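Ornithine decarboxylase (Entamoeba histolytica, PDB 4AIB) probably catalyses the pyridoxal 5'-phosphate-dependent decarboxylation of L-ornithine to putrescine, the entry step of polyamine synthesis, probably as an obligate homodimer. Local coordinates at residues A[92-97]-A[115-120]; A[178-183]-A[216-221]; A[282-287]-A[323-328]. All coordinates share one frame; numbering follows the deposited sequence.

Contact 1: residues A[92-97]-A[115-120]; sequences NPEDIT and GINHTI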
loop_
_atom_site.group_PDB
_atom_site.type_symbol
_atom_site.label_atom_id
_atom_site.label_comp_id
_atom_site.label_asym_id
_atom_site.label_seq_id
_atom_site.Cartn_x
_atom_site.Cartn_y
_atom_site.Cartn_z
ATOM N N ASN A 92 -22.171 20.408 4.570
ATOM C CA ASN A 92 -22.790 20.318 5.891
ATOM C C ASN A 92 -22.575 18.952 6.549
ATOM O O ASN A 92 -22.717 17.922 5.885
ATOM C CB ASN A 92 -24.288 20.627 5.790
ATOM C CG ASN A 92 -24.886 21.078 7.110
ATOM O OD1 ASN A 92 -24.531 22.133 7.640
ATOM N ND2 ASN A 92 -25.806 20.284 7.643
ATOM N N PRO A 93 -22.235 18.941 7.856
ATOM C CA PRO A 93 -21.946 17.707 8.598
ATOM C C PRO A 93 -23.093 16.693 8.653
ATOM O O PRO A 93 -22.856 15.530 8.980
ATOM C CB PRO A 93 -21.621 18.211 10.013
ATOM C CG PRO A 93 -22.204 19.580 10.086
ATOM C CD PRO A 93 -22.040 20.130 8.704
ATOM N N GLU A 94 -24.314 17.131 8.343
ATOM C CA GLU A 94 -25.482 16.243 8.322
ATOM C C GLU A 94 -25.442 15.261 7.150
ATOM O O GLU A 94 -25.970 14.150 7.244
ATOM C CB GLU A 94 -26.784 17.050 8.290
ATOM C CG GLU A 94 -27.145 17.728 9.607
ATOM C CD GLU A 94 -27.564 16.750 10.695
ATOM O OE1 GLU A 94 -28.281 15.772 10.390
ATOM O OE2 GLU A 94 -27.181 16.967 11.864
ATOM N N ASP A 95 -24.813 15.678 6.054
ATOM C CA ASP A 95 -24.658 14.834 4.871
ATOM C C ASP A 95 -23.590 13.756 5.069
ATOM O O ASP A 95 -23.508 12.803 4.290
ATOM C CB ASP A 95 -24.318 15.687 3.643
ATOM C CG ASP A 95 -25.416 16.681 3.295
ATOM O OD1 ASP A 95 -26.609 16.308 3.349
ATOM O OD2 ASP A 95 -25.081 17.836 2.956
ATOM N N ILE A 96 -22.783 13.914 6.116
ATOM C CA ILE A 96 -21.683 12.997 6.415
ATOM C C ILE A 96 -22.140 11.856 7.326
ATOM O O ILE A 96 -22.910 12.066 8.266
ATOM C CB ILE A 96 -20.496 13.744 7.070
ATOM C CG1 ILE A 96 -20.038 14.911 6.187
ATOM C CG2 ILE A 96 -19.336 12.793 7.347
ATOM C CD1 ILE A 96 -19.114 15.893 6.877
ATOM N N THR A 97 -21.670 10.646 7.031
ATOM C CA THR A 97 -21.863 9.503 7.922
ATOM C C THR A 97 -20.515 8.876 8.306
ATOM O O THR A 97 -19.782 8.372 7.454
ATOM C CB THR A 97 -22.855 8.455 7.350
ATOM O OG1 THR A 97 -22.818 7.266 8.150
ATOM C CG2 THR A 97 -22.534 8.098 5.898
ATOM N N GLY A 115 -19.412 18.420 14.535
ATOM C CA GLY A 115 -20.836 18.420 14.206
ATOM C C GLY A 115 -21.355 17.134 13.591
ATOM O O GLY A 115 -22.484 17.092 13.098
ATOM N N ILE A 116 -20.532 16.086 13.619
ATOM C CA ILE A 116 -20.912 14.777 13.082
ATOM C C ILE A 116 -21.946 14.120 13.994
ATOM O O ILE A 116 -21.781 14.090 15.215
ATOM C CB ILE A 116 -19.681 13.855 12.883
ATOM C CG1 ILE A 116 -18.624 14.530 11.990
ATOM C CG2 ILE A 116 -20.087 12.492 12.329
ATOM C CD1 ILE A 116 -19.109 14.961 10.616
ATOM N N ASN A 117 -23.009 13.601 13.384
ATOM C CA ASN A 117 -24.168 13.096 14.113
ATOM C C ASN A 117 -24.576 11.667 13.726
ATOM O O ASN A 117 -25.516 11.106 14.296
ATOM C CB ASN A 117 -25.349 14.055 13.916
ATOM C CG ASN A 117 -26.410 13.910 14.989
ATOM O OD1 ASN A 117 -26.117 13.958 16.184
ATOM N ND2 ASN A 117 -27.658 13.742 14.565
ATOM N N HIS A 118 -23.869 11.081 12.761
ATOM C CA HIS A 118 -24.200 9.739 12.278
ATOM C C HIS A 118 -23.000 8.835 12.215
ATOM O O HIS A 118 -21.996 9.163 11.580
ATOM C CB HIS A 118 -24.897 9.812 10.921
ATOM C CG HIS A 118 -26.107 10.719 10.903
ATOM N ND1 HIS A 118 -27.182 10.507 11.683
ATOM C CD2 HIS A 118 -26.382 11.864 10.158
ATOM C CE1 HIS A 118 -28.097 11.466 11.456
ATOM N NE2 HIS A 118 -27.608 12.296 10.520
ATOM N N THR A 119 -23.102 7.684 12.878
ATOM C CA THR A 119 -22.015 6.700 12.920
ATOM C C THR A 119 -22.536 5.255 12.936
ATOM O O THR A 119 -23.738 5.025 13.064
ATOM C CB THR A 119 -21.061 6.950 14.113
ATOM O OG1 THR A 119 -19.918 6.095 13.999
ATOM C CG2 THR A 119 -21.761 6.690 15.444
ATOM N N ILE A 120 -21.622 4.293 12.807
ATOM C CA ILE A 120 -21.980 2.872 12.733
ATOM C C ILE A 120 -21.333 2.057 13.861
ATOM O O ILE A 120 -20.236 2.381 14.325
ATOM C CB ILE A 120 -21.634 2.274 11.344
ATOM C CG1 ILE A 120 -22.364 3.046 10.236
ATOM C CG2 ILE A 120 -21.992 0.792 11.274
ATOM C CD1 ILE A 120 -21.902 2.730 8.829
HETATM O O HOH W 1 -23.538 13.318 10.800
#
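No direct hydrogen bond joins 92-97 to 115-120; a water bridges them, donating to I96 O at 2.9 Å and accepting from N117 N at 2.7 Å. H118 lies next to this water and carries most of the side-chain contact. Its chi1 of -54° puts CG anti to the carbonyl carbon, so the side chain leaves the strand toward E94 and I96. H118 CB lies 4.0 Å from I96 O. Further out, CD2 presents the ring edge to two backbone carbonyls, with I96 O near the ring plane and E94 O 3.7 Å from CD2. At the tip, H118 NE2 is 3.5 Å from E94 OE1, the carboxylate standing almost perpendicular to the ring at 85°. The other ring nitrogen, ND1, is hydrogen-bonded to D180 OD2, which fixes the rotation of the ring; the D180 and E94 carboxylates would probably stabilise a protonated imidazole. On the apolar side, I116 crosses I96 at about a right angle, and its CD1 sits 3.9 Å from I96 CD1 and equally near I96 CG2. P93 CB rests on G115 O at 3.4 Å. Strands 96-98 and 118-121, the two ends of the counted strand order, come together here, H118 bonding to Y98 through the backbone where the TIM barrel closes on itself; T97 also bonds through its backbone to strand 74-77. Helix 80-88 packs on P93, I96 and I116 through L87, V86 and I83.

Contact 2: residues A[178-183]-A[216-221]; sequences NLDGVH and KPYLID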
loop_
_atom_site.group_PDB
_atom_site.type_symbol
_atom_site.label_atom_id
_atom_site.label_comp_id
_atom_site.label_asym_id
_atom_site.label_seq_id
_atom_site.Cartn_x
_atom_site.Cartn_y
_atom_site.Cartn_z
ATOM N N ASN A 178 -29.584 7.053 20.674
ATOM C CA ASN A 178 -30.400 7.180 19.472
ATOM C C ASN A 178 -29.965 6.202 18.387
ATOM O O ASN A 178 -28.778 6.114 18.060
ATOM C CB ASN A 178 -30.349 8.615 18.931
ATOM C CG ASN A 178 -30.657 9.659 19.992
ATOM O OD1 ASN A 178 -29.913 10.627 20.154
ATOM N ND2 ASN A 178 -31.754 9.469 20.721
ATOM N N LEU A 179 -30.933 5.469 17.840
ATOM C CA LEU A 179 -30.681 4.550 16.735
ATOM C C LEU A 179 -31.197 5.133 15.424
ATOM O O LEU A 179 -32.401 5.352 15.257
ATOM C CB LEU A 179 -31.324 3.182 17.002
ATOM C CG LEU A 179 -31.031 2.056 16.002
ATOM C CD1 LEU A 179 -29.706 1.371 16.307
ATOM C CD2 LEU A 179 -32.160 1.039 15.991
ATOM N N ASP A 180 -30.274 5.389 14.500
ATOM C CA ASP A 180 -30.622 5.899 13.178
ATOM C C ASP A 180 -31.201 4.803 12.288
ATOM O O ASP A 180 -32.125 5.054 11.513
ATOM C CB ASP A 180 -29.409 6.556 12.513
ATOM C CG ASP A 180 -29.043 7.893 13.142
ATOM O OD1 ASP A 180 -29.920 8.534 13.764
ATOM O OD2 ASP A 180 -27.875 8.311 13.007
ATOM N N GLY A 181 -30.658 3.593 12.403
ATOM C CA GLY A 181 -31.167 2.450 11.651
ATOM C C GLY A 181 -30.192 1.302 11.471
ATOM O O GLY A 181 -29.395 1.002 12.363
ATOM N N VAL A 182 -30.265 0.665 10.304
ATOM C CA VAL A 182 -29.492 -0.543 10.007
ATOM C C VAL A 182 -28.534 -0.315 8.833
ATOM O O VAL A 182 -28.848 0.425 7.898
ATOM C CB VAL A 182 -30.419 -1.747 9.705
ATOM C CG1 VAL A 182 -29.635 -3.049 9.695
ATOM C CG2 VAL A 182 -31.547 -1.836 10.724
ATOM N N HIS A 183 -27.369 -0.957 8.897
ATOM C CA HIS A 183 -26.340 -0.858 7.863
ATOM C C HIS A 183 -25.770 -2.214 7.546
ATOM O O HIS A 183 -25.579 -3.036 8.441
ATOM C CB HIS A 183 -25.239 0.102 8.316
ATOM C CG HIS A 183 -23.936 -0.044 7.560
ATOM N ND1 HIS A 183 -23.745 0.481 6.336
ATOM C CD2 HIS A 183 -22.742 -0.671 7.909
ATOM C CE1 HIS A 183 -22.497 0.198 5.917
ATOM N NE2 HIS A 183 -21.884 -0.506 6.882
ATOM N N LYS A 216 -37.048 4.296 16.876
ATOM C CA LYS A 216 -37.564 4.721 15.577
ATOM C C LYS A 216 -36.422 4.795 14.553
ATOM O O LYS A 216 -35.824 5.858 14.361
ATOM C CB LYS A 216 -38.284 6.074 15.695
ATOM C CG LYS A 216 -39.432 6.112 16.698
ATOM C CD LYS A 216 -40.727 5.560 16.116
ATOM C CE LYS A 216 -41.796 5.376 17.183
ATOM N NZ LYS A 216 -42.305 6.665 17.725
ATOM N N PRO A 217 -36.105 3.658 13.901
ATOM C CA PRO A 217 -35.024 3.620 12.918
ATOM C C PRO A 217 -35.485 4.141 11.559
ATOM O O PRO A 217 -36.376 3.556 10.941
ATOM C CB PRO A 217 -34.673 2.124 12.829
ATOM C CG PRO A 217 -35.567 1.417 13.803
ATOM C CD PRO A 217 -36.719 2.333 14.067
ATOM N N TYR A 218 -34.873 5.230 11.103
ATOM C CA TYR A 218 -35.304 5.904 9.877
ATOM C C TYR A 218 -34.288 5.813 8.732
ATOM O O TYR A 218 -34.519 6.355 7.650
ATOM C CB TYR A 218 -35.645 7.372 10.174
ATOM C CG TYR A 218 -34.439 8.271 10.374
ATOM C CD1 TYR A 218 -33.769 8.314 11.597
ATOM C CD2 TYR A 218 -33.970 9.079 9.337
ATOM C CE1 TYR A 218 -32.666 9.134 11.780
ATOM C CE2 TYR A 218 -32.868 9.900 9.511
ATOM C CZ TYR A 218 -32.221 9.925 10.735
ATOM O OH TYR A 218 -31.128 10.741 10.908
ATOM N N LEU A 219 -33.170 5.133 8.968
ATOM C CA LEU A 219 -32.095 5.093 7.981
ATOM C C LEU A 219 -31.619 3.674 7.680
ATOM O O LEU A 219 -31.281 2.916 8.587
ATOM C CB LEU A 219 -30.924 5.973 8.434
ATOM C CG LEU A 219 -29.867 6.398 7.407
ATOM C CD1 LEU A 219 -30.465 7.260 6.305
ATOM C CD2 LEU A 219 -28.736 7.139 8.103
ATOM N N ILE A 220 -31.610 3.329 6.396
ATOM C CA ILE A 220 -31.089 2.044 5.937
ATOM C C ILE A 220 -29.931 2.282 4.969
ATOM O O ILE A 220 -30.117 2.841 3.883
ATOM C CB ILE A 220 -32.186 1.169 5.278
ATOM C CG1 ILE A 220 -33.352 0.901 6.250
ATOM C CG2 ILE A 220 -31.608 -0.133 4.729
ATOM C CD1 ILE A 220 -32.991 0.144 7.515
ATOM N N ASP A 221 -28.736 1.870 5.387
ATOM C CA ASP A 221 -27.537 1.982 4.563
ATOM C C ASP A 221 -27.237 0.633 3.919
ATOM O O ASP A 221 -26.776 -0.300 4.583
ATOM C CB ASP A 221 -26.346 2.462 5.401
ATOM C CG ASP A 221 -25.213 3.029 4.553
ATOM O OD1 ASP A 221 -24.985 2.540 3.425
ATOM O OD2 ASP A 221 -24.539 3.968 5.028
HETATM O O HOH W 2 -34.621 5.659 17.141
#
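Strands 179-183 and 219-221 run parallel with their axes 29° apart, in register from G181 opposite L219 to H183 opposite D221, and their backbones are bonded at D180 O, which is gripped by L219 N at 2.8 Å and weakly by Y218 N, at V182 N, which donates to L219 O at 3.0 Å, and at V182 O, which accepts from D221 N in the straightest of these bonds (166°). With no side chain and unusual backbone angles, G181 can bring its CA to 3.1 Å from L219 O in a CA-H...O contact. V182 and I220 lie side by side on the face covered by helix 194-212, I220 CD1 reaching V182 CB at 3.9 Å. L179 CD2 meets P217 CG obliquely beneath the same helix. The pair closes the beta-alpha-beta unit of strand 179-184, helix 194-212 and strand 219-221, one crossover of the TIM-barrel domain that binds pyridoxal phosphate in this decarboxylase family. H183 and D221 share the other face, toward M140. H183 CG is anti to the backbone N, and the ring turns its edge to D221, ND1 lying 3.4 Å from D221 CB. The D221 carboxylate stands 80° to that ring, and its OD1 is held by G223 N. Y218 runs alongside D180, its CE1 3.4 Å from D180 OD1, while OD2 of the same carboxylate binds H118 ND1. Ahead of the paired strands a water bridges the segments, donating to L179 O and accepting from K216 N.

Contact 3: residues A[282-287]-A[323-328]; sequences NGKKQI and KMYESI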
loop_
_atom_site.group_PDB
_atom_site.type_symbol
_atom_site.label_atom_id
_atom_site.label_comp_id
_atom_site.label_asym_id
_atom_site.label_seq_id
_atom_site.Cartn_x
_atom_site.Cartn_y
_atom_site.Cartn_z
ATOM N N ASN A 282 9.936 -19.780 -26.020
ATOM C CA ASN A 282 9.073 -20.802 -26.632
ATOM C C ASN A 282 8.743 -20.543 -28.105
ATOM O O ASN A 282 7.688 -20.951 -28.597
ATOM C CB ASN A 282 7.792 -21.019 -25.809
ATOM C CG ASN A 282 8.052 -21.719 -24.488
ATOM O OD1 ASN A 282 8.873 -22.632 -24.401
ATOM N ND2 ASN A 282 7.337 -21.298 -23.450
ATOM N N GLY A 283 9.648 -19.861 -28.803
ATOM C CA GLY A 283 9.501 -19.634 -30.237
ATOM C C GLY A 283 9.085 -18.236 -30.661
ATOM O O GLY A 283 9.342 -17.835 -31.796
ATOM N N LYS A 284 8.442 -17.491 -29.762
ATOM C CA LYS A 284 7.970 -16.146 -30.099
ATOM C C LYS A 284 8.293 -15.110 -29.024
ATOM O O LYS A 284 8.122 -15.360 -27.831
ATOM C CB LYS A 284 6.465 -16.156 -30.398
ATOM C CG LYS A 284 6.060 -15.401 -31.662
ATOM C CD LYS A 284 6.228 -13.892 -31.532
ATOM C CE LYS A 284 5.898 -13.169 -32.829
ATOM N NZ LYS A 284 4.433 -13.135 -33.099
ATOM N N LYS A 285 8.744 -13.942 -29.472
ATOM C CA LYS A 285 9.190 -12.868 -28.585
ATOM C C LYS A 285 8.065 -12.166 -27.827
ATOM O O LYS A 285 7.065 -11.745 -28.415
ATOM C CB LYS A 285 10.045 -11.846 -29.354
ATOM C CG LYS A 285 9.416 -11.308 -30.635
ATOM C CD LYS A 285 10.467 -10.871 -31.647
ATOM C CE LYS A 285 11.023 -9.486 -31.347
ATOM N NZ LYS A 285 12.109 -9.112 -32.294
ATOM N N GLN A 286 8.238 -12.071 -26.511
ATOM C CA GLN A 286 7.414 -11.207 -25.671
ATOM C C GLN A 286 8.256 -10.003 -25.258
ATOM O O GLN A 286 9.473 -10.118 -25.099
ATOM C CB GLN A 286 6.876 -11.958 -24.444
ATOM C CG GLN A 286 7.922 -12.677 -23.598
ATOM C CD GLN A 286 7.406 -13.089 -22.229
ATOM O OE1 GLN A 286 6.202 -13.250 -22.021
ATOM N NE2 GLN A 286 8.324 -13.266 -21.285
ATOM N N ILE A 287 7.615 -8.847 -25.109
ATOM C CA ILE A 287 8.339 -7.616 -24.793
ATOM C C ILE A 287 7.913 -7.042 -23.442
ATOM O O ILE A 287 6.747 -6.697 -23.242
ATOM C CB ILE A 287 8.194 -6.549 -25.903
ATOM C CG1 ILE A 287 8.346 -7.183 -27.293
ATOM C CG2 ILE A 287 9.226 -5.445 -25.706
ATOM C CD1 ILE A 287 7.924 -6.294 -28.444
ATOM N N LYS A 323 2.027 -5.600 -36.169
ATOM C CA LYS A 323 2.845 -6.575 -35.431
ATOM C C LYS A 323 2.603 -6.518 -33.920
ATOM O O LYS A 323 3.378 -5.911 -33.176
ATOM C CB LYS A 323 4.342 -6.427 -35.758
ATOM C CG LYS A 323 4.720 -6.664 -37.218
ATOM C CD LYS A 323 4.710 -5.380 -38.042
ATOM C CE LYS A 323 5.907 -4.493 -37.729
ATOM N NZ LYS A 323 5.823 -3.177 -38.421
ATOM N N MET A 324 1.520 -7.149 -33.478
ATOM C CA MET A 324 1.175 -7.195 -32.061
ATOM C C MET A 324 1.942 -8.283 -31.316
ATOM O O MET A 324 1.972 -9.440 -31.743
ATOM C CB MET A 324 -0.332 -7.386 -31.880
ATOM C CG MET A 324 -1.087 -6.119 -31.506
ATOM S SD MET A 324 -1.044 -4.818 -32.750
ATOM C CE MET A 324 -2.061 -3.584 -31.945
ATOM N N TYR A 325 2.560 -7.896 -30.202
ATOM C CA TYR A 325 3.307 -8.822 -29.353
ATOM C C TYR A 325 2.709 -8.872 -27.949
ATOM O O TYR A 325 2.184 -7.870 -27.458
ATOM C CB TYR A 325 4.780 -8.409 -29.270
ATOM C CG TYR A 325 5.489 -8.331 -30.606
ATOM C CD1 TYR A 325 5.959 -9.484 -31.237
ATOM C CD2 TYR A 325 5.703 -7.103 -31.232
ATOM C CE1 TYR A 325 6.611 -9.416 -32.459
ATOM C CE2 TYR A 325 6.357 -7.026 -32.453
ATOM C CZ TYR A 325 6.807 -8.184 -33.063
ATOM O OH TYR A 325 7.455 -8.113 -34.273
ATOM N N GLU A 326 2.787 -10.039 -27.311
ATOM C CA GLU A 326 2.332 -10.198 -25.930
ATOM C C GLU A 326 3.257 -9.424 -24.995
ATOM O O GLU A 326 4.402 -9.820 -24.767
ATOM C CB GLU A 326 2.274 -11.678 -25.536
ATOM C CG GLU A 326 1.759 -11.928 -24.124
ATOM C CD GLU A 326 1.822 -13.389 -23.709
ATOM O OE1 GLU A 326 2.652 -14.144 -24.262
ATOM O OE2 GLU A 326 1.037 -13.784 -22.821
ATOM N N SER A 327 2.750 -8.315 -24.464
ATOM C CA SER A 327 3.558 -7.405 -23.660
ATOM C C SER A 327 3.246 -7.500 -22.171
ATOM O O SER A 327 2.078 -7.560 -21.775
ATOM C CB SER A 327 3.381 -5.966 -24.150
ATOM O OG SER A 327 3.727 -5.848 -25.521
ATOM N N ILE A 328 4.305 -7.522 -21.364
ATOM C CA ILE A 328 4.209 -7.516 -19.904
ATOM C C ILE A 328 4.613 -6.135 -19.396
ATOM O O ILE A 328 5.751 -5.703 -19.587
ATOM C CB ILE A 328 5.133 -8.583 -19.260
ATOM C CG1 ILE A 328 4.842 -9.992 -19.807
ATOM C CG2 ILE A 328 5.056 -8.530 -17.736
ATOM C CD1 ILE A 328 3.643 -10.697 -19.198
#
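With chi1 near -58° Y325 sets CG anti to its carbonyl carbon and swings the ring toward 284-287, while I287, its CG1 likewise anti to the carbonyl carbon and the branch extended beyond it, sends CD1 to meet the ring at 3.7 Å from Y325 CD2. K285 takes the crowded position for CG, between backbone N and carbonyl carbon (chi1 51°), so that its CG comes within 3.8 Å of Y325 CE1. K284 bends at chi2 and chi4 and crosses the ring at about a right angle, its CE touching the ring edge near the ring plane. Aliphatic parts of two lysines and an isoleucine thus line the tyrosine. Strands 284-291 and 324-330 are parallel neighbours in the mixed beta domain of this class-II decarboxylase, flanked by strands 267-281 and 341-346, both antiparallel to the strand they border. The pairing is loose within the two segments: the short strand axes are 45° apart, with I287 bridging S327. I287 N donates weakly to E326 O at 3.4 Å, and I287 O accepts from I328 N at 3.2 Å, the donor standing above the carbonyl plane. S327 CA adds a CA-H...O contact to I287 O. S327 OG, anti to its carbonyl carbon, turns back along its own strand to donate to Y325 O. Q286 CB rests 3.3 Å from E326 O, and I287 and Y325 also touch E347, in the loop after strand 341-346.

Contacts 1, 2 and 3 follow one another along the chain, each closing before the next opens. Contacts 1 and 2 share the parallel sheet of the barrel, with centres 13 Å apart, and meet directly: I120 packs on H183, and the histidine of 115-120 meets the aspartate of 178-183. Strand 138-143 lies between 118-121 and 179-184 in sheet order, so this side-chain link spans a strand. Contact 3 belongs to the mixed sheet on the opposite side of the chain's centre, its centre 53 Å from contact 1 and 56 Å from contact 2. The barrel strands run from 50 to 256; the mixed sheet takes most of its strands from later in the chain, but also strand 27-31 from before the barrel.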